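Local structure of GDSL-like Lipase/Acylhydrolase family protein (Neisseria meningitidis, 4K7J) at residues A[53-59]-A[208-214]; A[240-246]-A[279-285]; A[270-274]-A[318-322]. The protein probably removes O-acetyl groups from peptidoglycan as an SGNH-family esterase built on an alpha/beta fold. All coordinates share one frame; numbering follows the deposited sequence.

Contacts 1 and 2 are both buried pairings of parallel strands in one sheet of the hydrolase fold: 53-59 runs beside 208-214, 240-246 beside 279-285, and 53-59 and 240-246 are themselves neighbours, so the two contacts are joined through backbone bonds. Contact 1 includes an outermost strand and holds a water between hydroxyl side chains; contact 2 pairs two interior strands of the sheet and has aliphatic side chains on both faces. Contact 3, whose centre lies about 17 Å from the centre of the chain, is only partly buried. It joins the helix of 270-274 to the loop at 318-322 through an arginine, and Met-322 continues the sheet beside Ile-282 and Ile-284.

Contact 1 of 3, residues A[53-59]-A[208-214]; sequences TFRILQI and GITVSAM
Phe-54 N reaches Gly-208 O at 2.7 Å and so begins a ladder of six backbone hydrogen bonds that pairs 53-59 with 208-214 as parallel strands at one side of the mainly parallel sheet of this SGNH-hydrolase domain, which has an alpha/beta fold. The ladder closes where Met-214 N meets Gln-58 O at 2.6 Å. Beta-branched residues suit these extended backbones. On one face, Ile-56 lies alongside Val-211, and its CD1 swings across Ile-209 to rest 4.0 Å from CG2 of that residue. Ile-209 also presses CD1 against Phe-54 CB at 3.8 Å. Helix 68-81 packs on this face, Leu-77 touching Ile-56 and Trp-81 touching Ile-209.

The other face is mixed. Leu-57, with CG anti to the backbone N (chi1 174°), brings CD1 over both Ser-212 CB and Met-214 CG, at 3.7 Å from the latter. Arg-55 runs beside Thr-210 in the same direction, then carries its guanidinium on to a salt bridge with Glu-203. Gly-208, at phi 130°, takes a conformation in which a CB would collide with the preceding carbonyl. Between the small hydroxyl residues sits one water, which donates to Ile-56 O and to Thr-210 OG1 (2.7 Å) and also hydrogen-bonds Ser-212 OG at 2.9 Å, the serine oxygen being bonded to Trp-88 N as well.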
loop_
_atom_site.group_PDB
_atom_site.type_symbol
_atom_site.label_atom_id
_atom_site.label_comp_id
_atom_site.label_asym_id
_atom_site.label_seq_id
_atom_site.Cartn_x
_atom_site.Cartn_y
_atom_site.Cartn_z
ATOM N N THR A 53 16.474 -6.103 3.530
ATOM C CA THR A 53 15.125 -5.627 3.817
ATOM C C THR A 53 14.150 -6.174 2.787
ATOM O O THR A 53 14.309 -5.939 1.589
ATOM C CB THR A 53 15.033 -4.089 3.818
ATOM O OG1 THR A 53 15.805 -3.562 4.903
ATOM C CG2 THR A 53 13.572 -3.635 3.983
ATOM N N PHE A 54 13.136 -6.901 3.254
ATOM C CA PHE A 54 12.113 -7.404 2.354
ATOM C C PHE A 54 10.930 -6.445 2.404
ATOM O O PHE A 54 10.298 -6.281 3.449
ATOM C CB PHE A 54 11.687 -8.822 2.730
ATOM C CG PHE A 54 10.754 -9.455 1.739
ATOM C CD1 PHE A 54 9.383 -9.238 1.817
ATOM C CD2 PHE A 54 11.247 -10.271 0.727
ATOM C CE1 PHE A 54 8.520 -9.823 0.896
ATOM C CE2 PHE A 54 10.394 -10.862 -0.196
ATOM C CZ PHE A 54 9.024 -10.633 -0.113
ATOM N N ARG A 55 10.630 -5.832 1.261
ATOM C CA ARG A 55 9.684 -4.719 1.210
ATOM C C ARG A 55 8.353 -5.134 0.599
ATOM O O ARG A 55 8.277 -5.465 -0.588
ATOM C CB ARG A 55 10.279 -3.546 0.419
ATOM C CG ARG A 55 11.517 -2.926 1.057
ATOM C CD ARG A 55 12.177 -1.901 0.137
ATOM N NE ARG A 55 13.477 -1.493 0.664
ATOM C CZ ARG A 55 14.629 -2.064 0.329
ATOM N NH1 ARG A 55 14.650 -3.058 -0.546
ATOM N NH2 ARG A 55 15.761 -1.632 0.860
ATOM N N ILE A 56 7.316 -5.116 1.430
ATOM C CA ILE A 56 5.953 -5.412 1.002
ATOM C C ILE A 56 5.216 -4.089 0.814
ATOM O O ILE A 56 5.196 -3.256 1.723
ATOM C CB ILE A 56 5.213 -6.256 2.079
ATOM C CG1 ILE A 56 5.847 -7.639 2.209
ATOM C CG2 ILE A 56 3.722 -6.403 1.749
ATOM C CD1 ILE A 56 5.277 -8.455 3.386
ATOM N N LEU A 57 4.621 -3.892 -0.363
ATOM C CA LEU A 57 3.929 -2.640 -0.682
ATOM C C LEU A 57 2.461 -2.880 -1.055
ATOM O O LEU A 57 2.165 -3.468 -2.092
ATOM C CB LEU A 57 4.635 -1.932 -1.846
ATOM C CG LEU A 57 3.984 -0.674 -2.423
ATOM C CD1 LEU A 57 3.856 0.387 -1.333
ATOM C CD2 LEU A 57 4.806 -0.139 -3.624
ATOM N N GLN A 58 1.540 -2.404 -0.224
ATOM C CA GLN A 58 0.128 -2.580 -0.527
ATOM C C GLN A 58 -0.502 -1.300 -1.071
ATOM O O GLN A 58 -0.528 -0.256 -0.400
ATOM C CB GLN A 58 -0.651 -3.073 0.700
ATOM C CG GLN A 58 -2.135 -3.283 0.383
ATOM C CD GLN A 58 -2.825 -4.198 1.368
ATOM O OE1 GLN A 58 -2.251 -5.196 1.813
ATOM N NE2 GLN A 58 -4.067 -3.865 1.719
ATOM N N ILE A 59 -1.017 -1.395 -2.289
ATOM C CA ILE A 59 -1.617 -0.261 -2.966
ATOM C C ILE A 59 -3.081 -0.585 -3.162
ATOM O O ILE A 59 -3.408 -1.638 -3.708
ATOM C CB ILE A 59 -0.948 -0.013 -4.333
ATOM C CG1 ILE A 59 0.577 -0.082 -4.194
ATOM C CG2 ILE A 59 -1.414 1.341 -4.944
ATOM C CD1 ILE A 59 1.329 -0.108 -5.526
ATOM N N GLY A 208 14.990 -6.644 7.675
ATOM C CA GLY A 208 13.740 -7.233 8.138
ATOM C C GLY A 208 12.617 -6.972 7.149
ATOM O O GLY A 208 12.878 -6.735 5.974
ATOM N N ILE A 209 11.372 -6.999 7.623
ATOM C CA ILE A 209 10.216 -6.761 6.757
ATOM C C ILE A 209 9.742 -5.317 6.911
ATOM O O ILE A 209 9.761 -4.784 8.017
ATOM C CB ILE A 209 9.024 -7.644 7.189
ATOM C CG1 ILE A 209 9.430 -9.114 7.263
ATOM C CG2 ILE A 209 7.813 -7.433 6.273
ATOM C CD1 ILE A 209 9.971 -9.667 5.962
ATOM N N THR A 210 9.300 -4.684 5.823
ATOM C CA THR A 210 8.487 -3.483 5.972
ATOM C C THR A 210 7.177 -3.718 5.255
ATOM O O THR A 210 7.121 -4.463 4.276
ATOM C CB THR A 210 9.148 -2.202 5.407
ATOM O OG1 THR A 210 9.402 -2.363 4.006
ATOM C CG2 THR A 210 10.464 -1.891 6.140
ATOM N N VAL A 211 6.124 -3.085 5.752
ATOM C CA VAL A 211 4.836 -3.098 5.070
ATOM C C VAL A 211 4.372 -1.657 4.870
ATOM O O VAL A 211 4.126 -0.931 5.830
ATOM C CB VAL A 211 3.780 -3.892 5.851
ATOM C CG1 VAL A 211 2.429 -3.781 5.151
ATOM C CG2 VAL A 211 4.203 -5.369 5.990
ATOM N N SER A 212 4.303 -1.241 3.613
ATOM C CA SER A 212 3.941 0.129 3.271
ATOM C C SER A 212 2.519 0.154 2.727
ATOM O O SER A 212 2.149 -0.705 1.929
ATOM C CB SER A 212 4.909 0.677 2.212
ATOM O OG SER A 212 6.234 0.804 2.719
ATOM N N ALA A 213 1.723 1.134 3.155
ATOM C CA ALA A 213 0.328 1.230 2.720
ATOM C C ALA A 213 0.123 2.432 1.820
ATOM O O ALA A 213 0.308 3.561 2.258
ATOM C CB ALA A 213 -0.596 1.325 3.942
ATOM N N MET A 214 -0.244 2.191 0.564
ATOM C CA MET A 214 -0.547 3.268 -0.369
ATOM C C MET A 214 -2.008 3.187 -0.757
ATOM O O MET A 214 -2.338 2.720 -1.851
ATOM C CB MET A 214 0.298 3.169 -1.648
ATOM C CG MET A 214 1.758 3.450 -1.469
ATOM S SD MET A 214 2.591 3.725 -3.044
ATOM C CE MET A 214 4.136 4.342 -2.392
HETATM O O HOH W 1 7.513 -1.716 2.237
#

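Contact 2 of 3, residues A[240-246]-A[279-285]; sequences ADLVILS and AAGILII
This is a parallel strand pairing inside the central sheet, in which 240-246 and 279-285 are linked by a right-handed beta-alpha-beta crossover through helix 259-276, the unit from which alpha/beta folds of this kind are assembled. Strand 53-60 flanks the pair beyond 242-246, and strand 322-325 flanks it beyond 281-286. Five backbone hydrogen bonds hold the strands together, from Gly-281 N to Asp-241 O at 2.8 Å through to Ile-285 N and Leu-245 O at 2.9 Å.

Gly-281 suits its place because Leu-242 folds CD1 over its peptide, 3.6 Å from Gly-281 C, where a side chain would be tight. Further along the same face, Ile-244 and Leu-283 lie side by side, CG2 of the former 3.9 Å from CD2 of the latter. With CG2 of Ile-244 anti to its backbone N, this methyl also faces the next residue on that side, meeting Ile-285 CD1 at 3.6 Å. The opposite face carries Val-243, Leu-245, Ile-282 and Ile-284; Ile-273 of the crossover helix packs on both Leu-245 and Ile-282.

Polar groups gather at the two ends. Asp-241 uses OD2 for a salt bridge with Lys-42 and for the backbone N of Arg-55, while a water donates to its OD1 and to Ala-279 O. At the other end a water joins Ser-246 OG (2.9 Å) to Ile-285 O. The chemistry thus implies a division of labour: hydrogen bonds between peptide groups pair the backbone N-H and C=O groups across the strands, branched aliphatics fill both faces, and the waters and the Asp-241 carboxylate of this contact lie toward the strand ends.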
loop_
_atom_site.group_PDB
_atom_site.type_symbol
_atom_site.label_atom_id
_atom_site.label_comp_id
_atom_site.label_asym_id
_atom_site.label_seq_id
_atom_site.Cartn_x
_atom_site.Cartn_y
_atom_site.Cartn_z
ATOM N N ALA A 240 10.123 -2.417 -3.718
ATOM C CA ALA A 240 9.145 -3.429 -3.302
ATOM C C ALA A 240 9.520 -4.829 -3.780
ATOM O O ALA A 240 9.821 -5.039 -4.954
ATOM C CB ALA A 240 7.753 -3.072 -3.798
ATOM N N ASP A 241 9.475 -5.790 -2.865
ATOM C CA ASP A 241 9.753 -7.176 -3.213
ATOM C C ASP A 241 8.469 -7.977 -3.358
ATOM O O ASP A 241 8.466 -9.061 -3.945
ATOM C CB ASP A 241 10.663 -7.801 -2.151
ATOM C CG ASP A 241 12.004 -7.101 -2.075
ATOM O OD1 ASP A 241 12.653 -6.935 -3.133
ATOM O OD2 ASP A 241 12.380 -6.675 -0.975
ATOM N N LEU A 242 7.384 -7.438 -2.812
ATOM C CA LEU A 242 6.049 -8.005 -3.003
ATOM C C LEU A 242 5.059 -6.850 -3.128
ATOM O O LEU A 242 4.985 -6.003 -2.245
ATOM C CB LEU A 242 5.662 -8.916 -1.823
ATOM C CG LEU A 242 4.209 -9.420 -1.776
ATOM C CD1 LEU A 242 3.855 -10.310 -2.982
ATOM C CD2 LEU A 242 3.911 -10.154 -0.472
ATOM N N VAL A 243 4.323 -6.806 -4.232
ATOM C CA VAL A 243 3.332 -5.758 -4.451
ATOM C C VAL A 243 1.946 -6.345 -4.238
ATOM O O VAL A 243 1.557 -7.300 -4.916
ATOM C CB VAL A 243 3.412 -5.198 -5.880
ATOM C CG1 VAL A 243 2.280 -4.173 -6.133
ATOM C CG2 VAL A 243 4.774 -4.580 -6.134
ATOM N N ILE A 244 1.207 -5.787 -3.288
ATOM C CA ILE A 244 -0.159 -6.222 -3.045
ATOM C C ILE A 244 -1.114 -5.199 -3.626
ATOM O O ILE A 244 -1.073 -4.008 -3.267
ATOM C CB ILE A 244 -0.458 -6.384 -1.538
ATOM C CG1 ILE A 244 0.550 -7.338 -0.899
ATOM C CG2 ILE A 244 -1.897 -6.860 -1.325
ATOM C CD1 ILE A 244 0.301 -7.632 0.590
ATOM N N LEU A 245 -1.965 -5.656 -4.533
ATOM C CA LEU A 245 -3.006 -4.803 -5.100
ATOM C C LEU A 245 -4.330 -5.152 -4.436
ATOM O O LEU A 245 -4.803 -6.293 -4.514
ATOM C CB LEU A 245 -3.109 -5.018 -6.611
ATOM C CG LEU A 245 -1.850 -4.736 -7.423
ATOM C CD1 LEU A 245 -2.026 -5.237 -8.853
ATOM C CD2 LEU A 245 -1.491 -3.247 -7.413
ATOM N N SER A 246 -4.923 -4.180 -3.757
ATOM C CA SER A 246 -6.174 -4.429 -3.046
ATOM C C SER A 246 -7.254 -3.436 -3.482
ATOM O O SER A 246 -7.424 -2.385 -2.876
ATOM C CB SER A 246 -5.946 -4.380 -1.522
ATOM O OG SER A 246 -7.157 -4.583 -0.802
ATOM N N ALA A 279 11.955 -8.540 -10.115
ATOM C CA ALA A 279 12.185 -9.504 -9.046
ATOM C C ALA A 279 11.043 -9.561 -8.018
ATOM O O ALA A 279 11.101 -10.349 -7.072
ATOM C CB ALA A 279 13.521 -9.215 -8.350
ATOM N N ALA A 280 10.008 -8.739 -8.199
ATOM C CA ALA A 280 8.944 -8.661 -7.197
ATOM C C ALA A 280 7.856 -9.723 -7.375
ATOM O O ALA A 280 7.542 -10.123 -8.491
ATOM C CB ALA A 280 8.314 -7.263 -7.181
ATOM N N GLY A 281 7.283 -10.166 -6.264
ATOM C CA GLY A 281 6.067 -10.955 -6.310
ATOM C C GLY A 281 4.874 -10.023 -6.422
ATOM O O GLY A 281 4.973 -8.847 -6.077
ATOM N N ILE A 282 3.758 -10.538 -6.924
ATOM C CA ILE A 282 2.515 -9.775 -6.990
ATOM C C ILE A 282 1.364 -10.575 -6.369
ATOM O O ILE A 282 1.188 -11.761 -6.663
ATOM C CB ILE A 282 2.159 -9.425 -8.433
ATOM C CG1 ILE A 282 3.294 -8.636 -9.092
ATOM C CG2 ILE A 282 0.882 -8.628 -8.476
ATOM C CD1 ILE A 282 3.052 -8.357 -10.540
ATOM N N LEU A 283 0.590 -9.928 -5.502
ATOM C CA LEU A 283 -0.572 -10.559 -4.888
ATOM C C LEU A 283 -1.807 -9.714 -5.146
ATOM O O LEU A 283 -1.831 -8.525 -4.818
ATOM C CB LEU A 283 -0.381 -10.699 -3.382
ATOM C CG LEU A 283 -1.679 -11.084 -2.645
ATOM C CD1 LEU A 283 -2.017 -12.545 -2.877
ATOM C CD2 LEU A 283 -1.629 -10.777 -1.160
ATOM N N ILE A 284 -2.825 -10.317 -5.745
ATOM C CA ILE A 284 -4.099 -9.635 -5.950
ATOM C C ILE A 284 -5.099 -10.048 -4.870
ATOM O O ILE A 284 -5.407 -11.239 -4.701
ATOM C CB ILE A 284 -4.663 -9.908 -7.356
ATOM C CG1 ILE A 284 -3.812 -9.161 -8.391
ATOM C CG2 ILE A 284 -6.127 -9.493 -7.441
ATOM C CD1 ILE A 284 -4.166 -9.447 -9.828
ATOM N N ILE A 285 -5.580 -9.062 -4.123
ATOM C CA ILE A 285 -6.583 -9.294 -3.096
ATOM C C ILE A 285 -7.983 -9.148 -3.692
ATOM O O ILE A 285 -8.418 -8.043 -4.009
ATOM C CB ILE A 285 -6.405 -8.336 -1.916
ATOM C CG1 ILE A 285 -5.102 -8.666 -1.182
ATOM C CG2 ILE A 285 -7.585 -8.461 -0.951
ATOM C CD1 ILE A 285 -4.977 -8.003 0.170
HETATM O O HOH W 2 12.730 -9.769 -4.791
HETATM O O HOH W 3 -7.281 -6.105 -5.856
HETATM O O HOH W 4 -9.488 -5.693 -2.052
#

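Contact 3 of 3, residues A[270-274]-A[318-322]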
loop_
_atom_site.group_PDB
_atom_site.type_symbol
_atom_site.label_atom_id
_atom_site.label_comp_id
_atom_site.label_asym_id
_atom_site.label_seq_id
_atom_site.Cartn_x
_atom_site.Cartn_y
_atom_site.Cartn_z
ATOM N N VAL A 270 -0.565 -5.163 -14.382
ATOM C CA VAL A 270 0.285 -6.239 -13.861
ATOM C C VAL A 270 1.555 -6.393 -14.704
ATOM O O VAL A 270 2.654 -6.517 -14.171
ATOM C CB VAL A 270 -0.470 -7.587 -13.781
ATOM C CG1 VAL A 270 0.488 -8.729 -13.452
ATOM C CG2 VAL A 270 -1.594 -7.517 -12.734
ATOM N N ARG A 271 1.386 -6.376 -16.022
ATOM C CA ARG A 271 2.508 -6.415 -16.956
ATOM C C ARG A 271 3.503 -5.302 -16.640
ATOM O O ARG A 271 4.718 -5.528 -16.516
ATOM C CB ARG A 271 1.986 -6.238 -18.385
ATOM C CG ARG A 271 2.862 -6.850 -19.453
ATOM C CD ARG A 271 2.570 -6.274 -20.846
ATOM N NE ARG A 271 1.171 -5.896 -21.070
ATOM C CZ ARG A 271 0.145 -6.748 -21.144
ATOM N NH1 ARG A 271 0.337 -8.053 -20.981
ATOM N NH2 ARG A 271 -1.086 -6.292 -21.365
ATOM N N GLN A 272 2.977 -4.091 -16.494
ATOM C CA GLN A 272 3.815 -2.947 -16.185
ATOM C C GLN A 272 4.540 -3.051 -14.850
ATOM O O GLN A 272 5.716 -2.677 -14.750
ATOM C CB GLN A 272 3.016 -1.660 -16.312
ATOM C CG GLN A 272 2.702 -1.358 -17.767
ATOM C CD GLN A 272 1.707 -0.242 -17.934
ATOM O OE1 GLN A 272 1.767 0.770 -17.237
ATOM N NE2 GLN A 272 0.770 -0.423 -18.858
ATOM N N ILE A 273 3.859 -3.577 -13.835
ATOM C CA ILE A 273 4.503 -3.822 -12.552
ATOM C C ILE A 273 5.678 -4.792 -12.711
ATOM O O ILE A 273 6.759 -4.573 -12.160
ATOM C CB ILE A 273 3.498 -4.381 -11.500
ATOM C CG1 ILE A 273 2.489 -3.299 -11.091
ATOM C CG2 ILE A 273 4.240 -4.920 -10.290
ATOM C CD1 ILE A 273 1.269 -3.840 -10.319
ATOM N N ARG A 274 5.467 -5.854 -13.481
ATOM C CA ARG A 274 6.520 -6.851 -13.708
ATOM C C ARG A 274 7.707 -6.268 -14.461
ATOM O O ARG A 274 8.848 -6.539 -14.112
ATOM C CB ARG A 274 5.977 -8.065 -14.458
ATOM C CG ARG A 274 4.985 -8.888 -13.663
ATOM C CD ARG A 274 4.868 -10.290 -14.239
ATOM N NE ARG A 274 3.961 -11.124 -13.453
ATOM C CZ ARG A 274 4.255 -11.594 -12.244
ATOM N NH1 ARG A 274 5.427 -11.298 -11.691
ATOM N NH2 ARG A 274 3.383 -12.356 -11.584
ATOM N N GLN A 318 -3.889 -15.231 -15.351
ATOM C CA GLN A 318 -3.257 -14.863 -16.609
ATOM C C GLN A 318 -1.959 -14.093 -16.374
ATOM O O GLN A 318 -1.010 -14.240 -17.129
ATOM C CB GLN A 318 -4.237 -14.107 -17.519
ATOM C CG GLN A 318 -5.241 -15.053 -18.193
ATOM C CD GLN A 318 -6.444 -14.354 -18.801
ATOM O OE1 GLN A 318 -6.356 -13.213 -19.262
ATOM N NE2 GLN A 318 -7.578 -15.051 -18.822
ATOM N N GLY A 319 -1.903 -13.308 -15.304
ATOM C CA GLY A 319 -0.675 -12.589 -14.970
ATOM C C GLY A 319 0.286 -13.401 -14.120
ATOM O O GLY A 319 1.345 -12.907 -13.725
ATOM N N GLN A 320 -0.087 -14.648 -13.845
ATOM C CA GLN A 320 0.694 -15.550 -12.987
ATOM C C GLN A 320 1.037 -14.979 -11.623
ATOM O O GLN A 320 2.153 -15.157 -11.127
ATOM C CB GLN A 320 1.970 -16.011 -13.694
ATOM C CG GLN A 320 1.685 -16.872 -14.922
ATOM C CD GLN A 320 2.912 -17.065 -15.793
ATOM O OE1 GLN A 320 4.040 -16.845 -15.355
ATOM N NE2 GLN A 320 2.694 -17.467 -17.039
ATOM N N THR A 321 0.072 -14.308 -11.010
ATOM C CA THR A 321 0.279 -13.722 -9.698
ATOM C C THR A 321 -0.334 -14.627 -8.634
ATOM O O THR A 321 -0.887 -15.683 -8.947
ATOM C CB THR A 321 -0.385 -12.333 -9.611
ATOM O OG1 THR A 321 -1.766 -12.488 -9.273
ATOM C CG2 THR A 321 -0.288 -11.623 -10.950
ATOM N N MET A 322 -0.224 -14.220 -7.377
ATOM C CA MET A 322 -0.966 -14.871 -6.309
ATOM C C MET A 322 -2.319 -14.181 -6.177
ATOM O O MET A 322 -2.465 -13.035 -6.599
ATOM C CB MET A 322 -0.198 -14.792 -5.000
ATOM C CG MET A 322 1.057 -15.667 -4.991
ATOM S SD MET A 322 2.064 -15.376 -3.530
ATOM C CE MET A 322 2.704 -13.739 -3.893
#
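Val-270 touches the loop with CG1, which meets Thr-321 CG2 at 3.9 Å, the two side chains passing at a slant. A compact branched residue fits here, since its side chain also touches Val-315 of helix 305-318 and Ile-282 of the sheet. Opposite it is Gly-319, whose lack of a side chain matters: a CB there would lie tight against Val-270 CG1.

Arg-274 comes four residues on and hence lies on the same side of the helix, its N making the regular helical bond to Val-270 O. The arginine is long enough to reach the loop from the helix. Its chain is extended from CG to NE, which delivers the guanidinium edge-on to Gly-319 O. NE and NH2 both bond to that single oxygen, at 3.2 Å and 3.0 Å, and the oxygen lies close to the guanidinium plane. This side-on grip on one acceptor restrains rotation of the group, though neither bond is straight (142° at NE, 149° at NH2). Thr-321 CG2 adds an apolar neighbour 3.8 Å from NH2, while its OG1 turns to donate to Met-322 O at 2.8 Å.

The carbonyl being held belongs to Gly-319, directly after helix 305-318. Arg-274 thus ties helix 259-276 to the terminal turn of its neighbour, which closes in a Schellman motif with Gln-320 at positive phi (53°).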